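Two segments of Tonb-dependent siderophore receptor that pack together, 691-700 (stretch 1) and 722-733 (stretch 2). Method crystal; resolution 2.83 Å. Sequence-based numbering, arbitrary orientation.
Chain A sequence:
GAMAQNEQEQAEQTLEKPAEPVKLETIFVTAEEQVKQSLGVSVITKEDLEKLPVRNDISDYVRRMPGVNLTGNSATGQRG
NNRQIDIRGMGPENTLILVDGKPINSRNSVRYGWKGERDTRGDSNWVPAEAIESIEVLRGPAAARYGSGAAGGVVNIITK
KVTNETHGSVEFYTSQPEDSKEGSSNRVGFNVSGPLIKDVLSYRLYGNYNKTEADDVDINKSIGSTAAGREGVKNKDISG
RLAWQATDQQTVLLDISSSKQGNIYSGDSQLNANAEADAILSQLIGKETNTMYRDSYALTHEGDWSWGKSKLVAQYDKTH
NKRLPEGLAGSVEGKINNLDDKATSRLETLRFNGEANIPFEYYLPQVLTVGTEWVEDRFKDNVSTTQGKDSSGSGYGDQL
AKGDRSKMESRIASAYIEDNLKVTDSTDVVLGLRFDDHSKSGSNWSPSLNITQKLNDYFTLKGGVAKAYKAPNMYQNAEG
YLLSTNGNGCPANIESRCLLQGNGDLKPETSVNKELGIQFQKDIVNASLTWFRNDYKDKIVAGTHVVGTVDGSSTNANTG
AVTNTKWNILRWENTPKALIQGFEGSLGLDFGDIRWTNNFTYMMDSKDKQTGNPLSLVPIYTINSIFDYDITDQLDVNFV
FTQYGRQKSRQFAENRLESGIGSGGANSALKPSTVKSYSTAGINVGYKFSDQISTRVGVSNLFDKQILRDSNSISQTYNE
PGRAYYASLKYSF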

ATOM      1  N   ASP A 691     -29.028 -23.089  -2.952  1.00103.09           N
ATOM      2  CA  ASP A 691     -29.211 -21.657  -3.160  1.00102.88           C
ATOM      3  C   ASP A 691     -28.593 -20.922  -1.972  1.00101.00           C
ATOM      4  O   ASP A 691     -27.980 -19.870  -2.133  1.00 95.13           O
ATOM      5  CB  ASP A 691     -30.705 -21.311  -3.278  1.00106.13           C
ATOM      6  CG  ASP A 691     -31.386 -22.032  -4.436  1.00109.95           C
ATOM      7  OD1 ASP A 691     -30.663 -22.570  -5.306  1.00113.18           O
ATOM      8  OD2 ASP A 691     -32.636 -22.063  -4.477  1.00106.37           O
ATOM      9  N   GLN A 692     -28.765 -21.505  -0.781  1.00104.14           N
ATOM     10  CA  GLN A 692     -28.290 -20.924   0.479  1.00102.71           C
ATOM     11  C   GLN A 692     -26.825 -21.230   0.733  1.00100.70           C
ATOM     12  O   GLN A 692     -26.093 -20.385   1.246  1.00 98.62           O
ATOM     13  CB  GLN A 692     -29.100 -21.462   1.667  1.00106.16           C
ATOM     14  CG  GLN A 692     -30.439 -20.775   1.891  1.00107.30           C
ATOM     15  CD  GLN A 692     -31.476 -21.180   0.855  1.00110.09           C
ATOM     16  OE1 GLN A 692     -31.329 -22.189   0.151  1.00110.02           O
ATOM     17  NE2 GLN A 692     -32.532 -20.394   0.758  1.00111.62           N
ATOM     18  N   ILE A 693     -26.398 -22.442   0.385  1.00100.52           N
ATOM     19  CA  ILE A 693     -25.066 -22.902   0.762  1.00 97.04           C
ATOM     20  C   ILE A 693     -24.119 -23.067  -0.414  1.00 93.25           C
ATOM     21  O   ILE A 693     -24.403 -23.779  -1.365  1.00 92.23           O
ATOM     22  CB  ILE A 693     -25.144 -24.214   1.550  1.00 97.37           C
ATOM     23  CG1 ILE A 693     -25.893 -23.960   2.866  1.00 97.13           C
ATOM     24  CG2 ILE A 693     -23.746 -24.754   1.822  1.00 94.49           C
ATOM     25  CD1 ILE A 693     -26.551 -25.188   3.446  1.00100.19           C
ATOM     26  N   SER A 694     -22.997 -22.364  -0.331  1.00 92.57           N
ATOM     27  CA  SER A 694     -21.909 -22.504  -1.271  1.00 92.05           C
ATOM     28  C   SER A 694     -20.762 -23.162  -0.547  1.00 92.63           C
ATOM     29  O   SER A 694     -20.786 -23.291   0.674  1.00 92.64           O
ATOM     30  CB  SER A 694     -21.462 -21.140  -1.775  1.00 91.10           C
ATOM     31  OG  SER A 694     -22.377 -20.669  -2.740  1.00 95.11           O
ATOM     32  N   THR A 695     -19.770 -23.601  -1.316  1.00 94.67           N
ATOM     33  CA  THR A 695     -18.531 -24.133  -0.770  1.00 92.02           C
ATOM     34  C   THR A 695     -17.527 -24.232  -1.901  1.00 87.79           C
ATOM     35  O   THR A 695     -17.908 -24.343  -3.062  1.00 85.81           O
ATOM     36  CB  THR A 695     -18.705 -25.519  -0.111  1.00 94.76           C
ATOM     37  OG1 THR A 695     -17.427 -25.995   0.316  1.00 95.68           O
ATOM     38  CG2 THR A 695     -19.330 -26.526  -1.075  1.00 96.53           C
ATOM     39  N   ARG A 696     -16.251 -24.173  -1.546  1.00 84.76           N
ATOM     40  CA  ARG A 696     -15.166 -24.157  -2.517  1.00 82.36           C
ATOM     41  C   ARG A 696     -13.932 -24.777  -1.893  1.00 82.14           C
ATOM     42  O   ARG A 696     -13.441 -24.283  -0.885  1.00 86.06           O
ATOM     43  CB  ARG A 696     -14.847 -22.727  -2.966  1.00 76.31           C
ATOM     44  CG  ARG A 696     -13.792 -22.670  -4.062  1.00 75.73           C
ATOM     45  CD  ARG A 696     -13.740 -21.335  -4.792  1.00 73.18           C
ATOM     46  NE  ARG A 696     -14.921 -21.085  -5.628  1.00 75.61           N
ATOM     47  CZ  ARG A 696     -15.105 -21.547  -6.870  1.00 77.92           C
ATOM     48  NH1 ARG A 696     -14.175 -22.295  -7.461  1.00 79.50           N
ATOM     49  NH2 ARG A 696     -16.225 -21.256  -7.530  1.00 77.45           N
ATOM     50  N   VAL A 697     -13.441 -25.861  -2.483  1.00 80.07           N
ATOM     51  CA  VAL A 697     -12.232 -26.502  -2.004  1.00 80.48           C
ATOM     52  C   VAL A 697     -11.179 -26.385  -3.096  1.00 80.21           C
ATOM     53  O   VAL A 697     -11.493 -26.482  -4.289  1.00 82.51           O
ATOM     54  CB  VAL A 697     -12.479 -27.986  -1.633  1.00 83.20           C
ATOM     55  CG1 VAL A 697     -11.239 -28.605  -1.012  1.00 82.67           C
ATOM     56  CG2 VAL A 697     -13.647 -28.105  -0.666  1.00 84.92           C
ATOM     57  N   GLY A 698      -9.929 -26.180  -2.690  1.00 77.52           N
ATOM     58  CA  GLY A 698      -8.849 -26.013  -3.644  1.00 75.93           C
ATOM     59  C   GLY A 698      -7.457 -26.139  -3.041  1.00 76.41           C
ATOM     60  O   GLY A 698      -7.290 -26.332  -1.832  1.00 74.11           O
ATOM     61  N   VAL A 699      -6.453 -26.050  -3.903  1.00 76.64           N
ATOM     62  CA  VAL A 699      -5.072 -26.056  -3.466  1.00 77.42           C
ATOM     63  C   VAL A 699      -4.290 -24.958  -4.211  1.00 79.44           C
ATOM     64  O   VAL A 699      -4.601 -24.624  -5.364  1.00 76.61           O
ATOM     65  CB  VAL A 699      -4.437 -27.449  -3.661  1.00 80.80           C
ATOM     66  CG1 VAL A 699      -4.362 -27.818  -5.142  1.00 82.70           C
ATOM     67  CG2 VAL A 699      -3.067 -27.520  -2.997  1.00 78.53           C
ATOM     68  N   SER A 700      -3.276 -24.409  -3.539  1.00 80.00           N
ATOM     69  CA  SER A 700      -2.489 -23.289  -4.054  1.00 73.92           C
ATOM     70  C   SER A 700      -0.990 -23.618  -3.974  1.00 74.41           C
ATOM     71  O   SER A 700      -0.528 -24.219  -2.989  1.00 75.86           O
ATOM     72  CB  SER A 700      -2.744 -22.072  -3.202  1.00 71.45           C
ATOM     73  OG  SER A 700      -1.911 -22.150  -2.056  1.00 74.14           O
ATOM     74  N   GLY A 722       4.815 -22.529   0.343  1.00 62.16           N
ATOM     75  CA  GLY A 722       4.659 -23.777  -0.353  1.00 63.57           C
ATOM     76  C   GLY A 722       3.234 -24.185  -0.600  1.00 64.16           C
ATOM     77  O   GLY A 722       2.343 -23.371  -0.565  1.00 66.42           O
ATOM     78  N   ARG A 723       3.026 -25.474  -0.825  1.00 69.23           N
ATOM     79  CA  ARG A 723       1.714 -26.010  -1.173  1.00 71.16           C
ATOM     80  C   ARG A 723       0.763 -25.907   0.029  1.00 72.09           C
ATOM     81  O   ARG A 723       1.145 -26.182   1.170  1.00 70.92           O
ATOM     82  CB  ARG A 723       1.830 -27.468  -1.672  1.00 71.25           C
ATOM     83  CG  ARG A 723       0.606 -27.953  -2.437  1.00 72.89           C
ATOM     84  CD  ARG A 723       0.582 -29.464  -2.614  1.00 76.21           C
ATOM     85  NE  ARG A 723       1.392 -29.932  -3.742  1.00 80.40           N
ATOM     86  CZ  ARG A 723       2.540 -30.600  -3.641  1.00 81.97           C
ATOM     87  NH1 ARG A 723       3.068 -30.907  -2.459  1.00 82.01           N
ATOM     88  NH2 ARG A 723       3.169 -30.968  -4.741  1.00 85.37           N
ATOM     89  N   ALA A 724      -0.468 -25.482  -0.242  1.00 74.31           N
ATOM     90  CA  ALA A 724      -1.461 -25.278   0.806  1.00 75.65           C
ATOM     91  C   ALA A 724      -2.844 -25.657   0.301  1.00 77.42           C
ATOM     92  O   ALA A 724      -3.247 -25.249  -0.787  1.00 76.46           O
ATOM     93  CB  ALA A 724      -1.452 -23.833   1.272  1.00 71.17           C
ATOM     94  N   TYR A 725      -3.551 -26.459   1.093  1.00 78.40           N
ATOM     95  CA  TYR A 725      -4.913 -26.834   0.778  1.00 77.61           C
ATOM     96  C   TYR A 725      -5.834 -25.936   1.573  1.00 78.35           C
ATOM     97  O   TYR A 725      -5.675 -25.774   2.787  1.00 78.20           O
ATOM     98  CB  TYR A 725      -5.176 -28.300   1.116  1.00 77.82           C
ATOM     99  CG  TYR A 725      -4.099 -29.258   0.636  1.00 78.53           C
ATOM    100  CD1 TYR A 725      -4.123 -29.784  -0.649  1.00 78.76           C
ATOM    101  CD2 TYR A 725      -3.062 -29.640   1.481  1.00 78.44           C
ATOM    102  CE1 TYR A 725      -3.142 -30.658  -1.077  1.00 80.40           C
ATOM    103  CE2 TYR A 725      -2.082 -30.511   1.067  1.00 78.70           C
ATOM    104  CZ  TYR A 725      -2.119 -31.019  -0.212  1.00 79.93           C
ATOM    105  OH  TYR A 725      -1.130 -31.882  -0.616  1.00 78.55           O
ATOM    106  N   TYR A 726      -6.802 -25.355   0.879  1.00 78.24           N
ATOM    107  CA  TYR A 726      -7.697 -24.407   1.490  1.00 78.57           C
ATOM    108  C   TYR A 726      -9.156 -24.705   1.104  1.00 80.99           C
ATOM    109  O   TYR A 726      -9.408 -25.450   0.143  1.00 83.40           O
ATOM    110  CB  TYR A 726      -7.276 -23.002   1.079  1.00 75.75           C
ATOM    111  CG  TYR A 726      -7.467 -22.706  -0.388  1.00 76.55           C
ATOM    112  CD1 TYR A 726      -8.671 -22.185  -0.855  1.00 82.99           C
ATOM    113  CD2 TYR A 726      -6.462 -22.937  -1.308  1.00 75.75           C
ATOM    114  CE1 TYR A 726      -8.867 -21.896  -2.196  1.00 77.70           C
ATOM    115  CE2 TYR A 726      -6.652 -22.669  -2.658  1.00 74.43           C
ATOM    116  CZ  TYR A 726      -7.857 -22.144  -3.092  1.00 74.86           C
ATOM    117  OH  TYR A 726      -8.064 -21.842  -4.421  1.00 75.64           O
ATOM    118  N   ALA A 727     -10.099 -24.159   1.883  1.00 78.70           N
ATOM    119  CA  ALA A 727     -11.543 -24.340   1.641  1.00 78.08           C
ATOM    120  C   ALA A 727     -12.372 -23.242   2.298  1.00 75.99           C
ATOM    121  O   ALA A 727     -12.015 -22.746   3.356  1.00 74.67           O
ATOM    122  CB  ALA A 727     -12.005 -25.700   2.134  1.00 78.97           C
ATOM    123  N   SER A 728     -13.473 -22.866   1.656  1.00 76.95           N
ATOM    124  CA  SER A 728     -14.333 -21.804   2.164  1.00 80.19           C
ATOM    125  C   SER A 728     -15.795 -22.124   1.897  1.00 83.13           C
ATOM    126  O   SER A 728     -16.148 -22.479   0.775  1.00 88.11           O
ATOM    127  CB  SER A 728     -13.984 -20.476   1.498  1.00 78.74           C
ATOM    128  OG  SER A 728     -14.427 -20.447   0.149  1.00 77.02           O
ATOM    129  N   LEU A 729     -16.642 -21.992   2.917  1.00 81.49           N
ATOM    130  CA  LEU A 729     -18.072 -22.217   2.743  1.00 82.26           C
ATOM    131  C   LEU A 729     -18.894 -21.026   3.243  1.00 83.06           C
ATOM    132  O   LEU A 729     -18.586 -20.409   4.270  1.00 83.61           O
ATOM    133  CB  LEU A 729     -18.510 -23.515   3.411  1.00 84.19           C
ATOM    134  CG  LEU A 729     -18.924 -23.445   4.875  1.00 84.87           C
ATOM    135  CD1 LEU A 729     -20.386 -23.038   4.987  1.00 88.40           C
ATOM    136  CD2 LEU A 729     -18.707 -24.786   5.547  1.00 85.75           C
ATOM    137  N   LYS A 730     -19.950 -20.723   2.498  1.00 84.64           N
ATOM    138  CA  LYS A 730     -20.688 -19.483   2.640  1.00 82.50           C
ATOM    139  C   LYS A 730     -22.177 -19.764   2.728  1.00 85.87           C
ATOM    140  O   LYS A 730     -22.766 -20.346   1.820  1.00 83.77           O
ATOM    141  CB  LYS A 730     -20.375 -18.580   1.445  1.00 82.29           C
ATOM    142  CG  LYS A 730     -21.187 -17.294   1.343  1.00 83.16           C
ATOM    143  CD  LYS A 730     -20.426 -16.216   0.560  1.00 82.39           C
ATOM    144  CE  LYS A 730     -20.795 -16.171  -0.914  1.00 85.01           C
ATOM    145  NZ  LYS A 730     -22.191 -15.682  -1.107  1.00 88.85           N
ATOM    146  N   TYR A 731     -22.765 -19.380   3.856  1.00 93.45           N
ATOM    147  CA  TYR A 731     -24.215 -19.346   4.013  1.00102.68           C
ATOM    148  C   TYR A 731     -24.723 -18.043   3.443  1.00 97.12           C
ATOM    149  O   TYR A 731     -24.048 -17.019   3.498  1.00 91.88           O
ATOM    150  CB  TYR A 731     -24.634 -19.459   5.487  1.00112.73           C
ATOM    151  CG  TYR A 731     -24.319 -20.802   6.089  1.00130.26           C
ATOM    152  CD1 TYR A 731     -25.207 -21.866   5.965  1.00149.15           C
ATOM    153  CD2 TYR A 731     -23.113 -21.027   6.752  1.00138.72           C
ATOM    154  CE1 TYR A 731     -24.908 -23.112   6.494  1.00162.47           C
ATOM    155  CE2 TYR A 731     -22.805 -22.267   7.287  1.00147.57           C
ATOM    156  CZ  TYR A 731     -23.708 -23.307   7.155  1.00159.77           C
ATOM    157  OH  TYR A 731     -23.413 -24.544   7.686  1.00158.48           O
ATOM    158  N   SER A 732     -25.917 -18.089   2.883  1.00 96.98           N
ATOM    159  CA  SER A 732     -26.500 -16.914   2.328  1.00 96.73           C
ATOM    160  C   SER A 732     -28.010 -16.946   2.564  1.00105.83           C
ATOM    161  O   SER A 732     -28.740 -17.742   1.975  1.00109.14           O
ATOM    162  CB  SER A 732     -26.136 -16.851   0.857  1.00 93.09           C
ATOM    163  OG  SER A 732     -25.878 -15.522   0.476  1.00 91.17           O
ATOM    164  N   PHE A 733     -28.460 -16.072   3.453  1.00113.60           N
ATOM    165  CA  PHE A 733     -29.843 -16.058   3.888  1.00125.30           C
ATOM    166  C   PHE A 733     -30.384 -14.640   3.698  1.00122.09           C
ATOM    167  O   PHE A 733     -30.478 -14.167   2.560  1.00116.11           O
ATOM    168  CB  PHE A 733     -29.959 -16.509   5.362  1.00134.38           C
ATOM    169  CG  PHE A 733     -29.331 -17.871   5.662  1.00140.62           C
ATOM    170  CD1 PHE A 733     -29.926 -19.052   5.215  1.00140.65           C
ATOM    171  CD2 PHE A 733     -28.162 -17.975   6.429  1.00132.57           C
ATOM    172  CE1 PHE A 733     -29.365 -20.290   5.509  1.00133.99           C
ATOM    173  CE2 PHE A 733     -27.601 -19.213   6.723  1.00123.88           C
ATOM    174  CZ  PHE A 733     -28.203 -20.369   6.263  1.00126.95           C
ATOM    175  OXT PHE A 733     -30.718 -13.936   4.658  1.00117.35           O
TER

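The most distinctive feature of this contact is the way Tyr726 lies across the glycine opposite it. With chi1 at 67° (p), its ring folds back over Gly698, whose CA sits 4.2 Å from the centroid of the Tyr726 ring and only 19° off the ring normal, the geometry of a CH-pi contact over the face. The carbonyl of Gly698 also lies over one face of the ring, whereas Ser700 N approaches its edge, 3.9 Å from Tyr726 CE2. The absence of a side chain at Gly698 matters here: an ideal CB built on that residue would stand 3.0 Å from Tyr726 OH, a clash. Tyr726 also has the largest area covered by the other stretch of any residue in the pair, 94 Å².

Beneath this ring the backbone pairing is regular. The strand axes run antiparallel, with an angle of 172° between their N-to-C directions and a closest approach of 4.5 Å. Gly698 N donates to Tyr726 O at 3.0 Å and Tyr726 N donates to Gly698 O at 2.9 Å, with N-H...O angles of 162° and 169°. The next hydrogen-bonded pair repeats the pattern: Ser700 N to Ala724 O is 2.9 Å and Ala724 N to Ser700 O is 3.0 Å, at 159° and 152°.

Toward the other end the ladder becomes less even. Ser728 N reaches Arg696 O at 2.9 Å and 158°, but the reciprocal bond from Arg696 N to Ser728 O, also 2.9 Å, is bent to 129° and is weak. The distance alone would hide that difference. Ser694 N to Lys730 O is nearly linear, 3.0 Å at 177°, while Lys730 N to Ser694 O stretches to 3.3 Å at 164°. Beyond it, Ser732 N still lies 2.8 Å from Gln692 O, yet an angle of 121° makes this bond weak as well.

Between the hydrogen-bonded pairs, alpha carbons come close to carbonyl oxygens of the partner strand, as expected in an antiparallel sheet. The shortest of these CA-H...O contacts joins Ala727 CA to Arg696 O at 3.2 Å, with 138° at the hydrogen; Thr695 CA to Ser728 O follows at 3.3 Å and 141°.

The sheet face carrying Ile693, Val697, Val699, Tyr725, Ala727 and Tyr731 supplies the apolar side-chain contacts. Val699 CG2 lies 3.4 Å from Tyr725 CD1, 3.2 Å from Ala724 O and 3.7 Å from Arg723 CG, so this one methyl touches three successive residues of the partner segment. Val697 CG2 meets Ala727 CB at 4.0 Å, a modest contact between small groups on the surface. Ile693 CG1 approaches Tyr731 CD1 at 3.8 Å, obliquely to the ring.

Arg696 shares the opposite face with Tyr726. Its CB is 3.9 Å from Ser728 OG, but the end of its side chain leads away, and its guanidinium nitrogens NH1 and NH2 are hydrogen-bonded elsewhere in the structure. Altogether the two segments bury 885 Å², both sides summed.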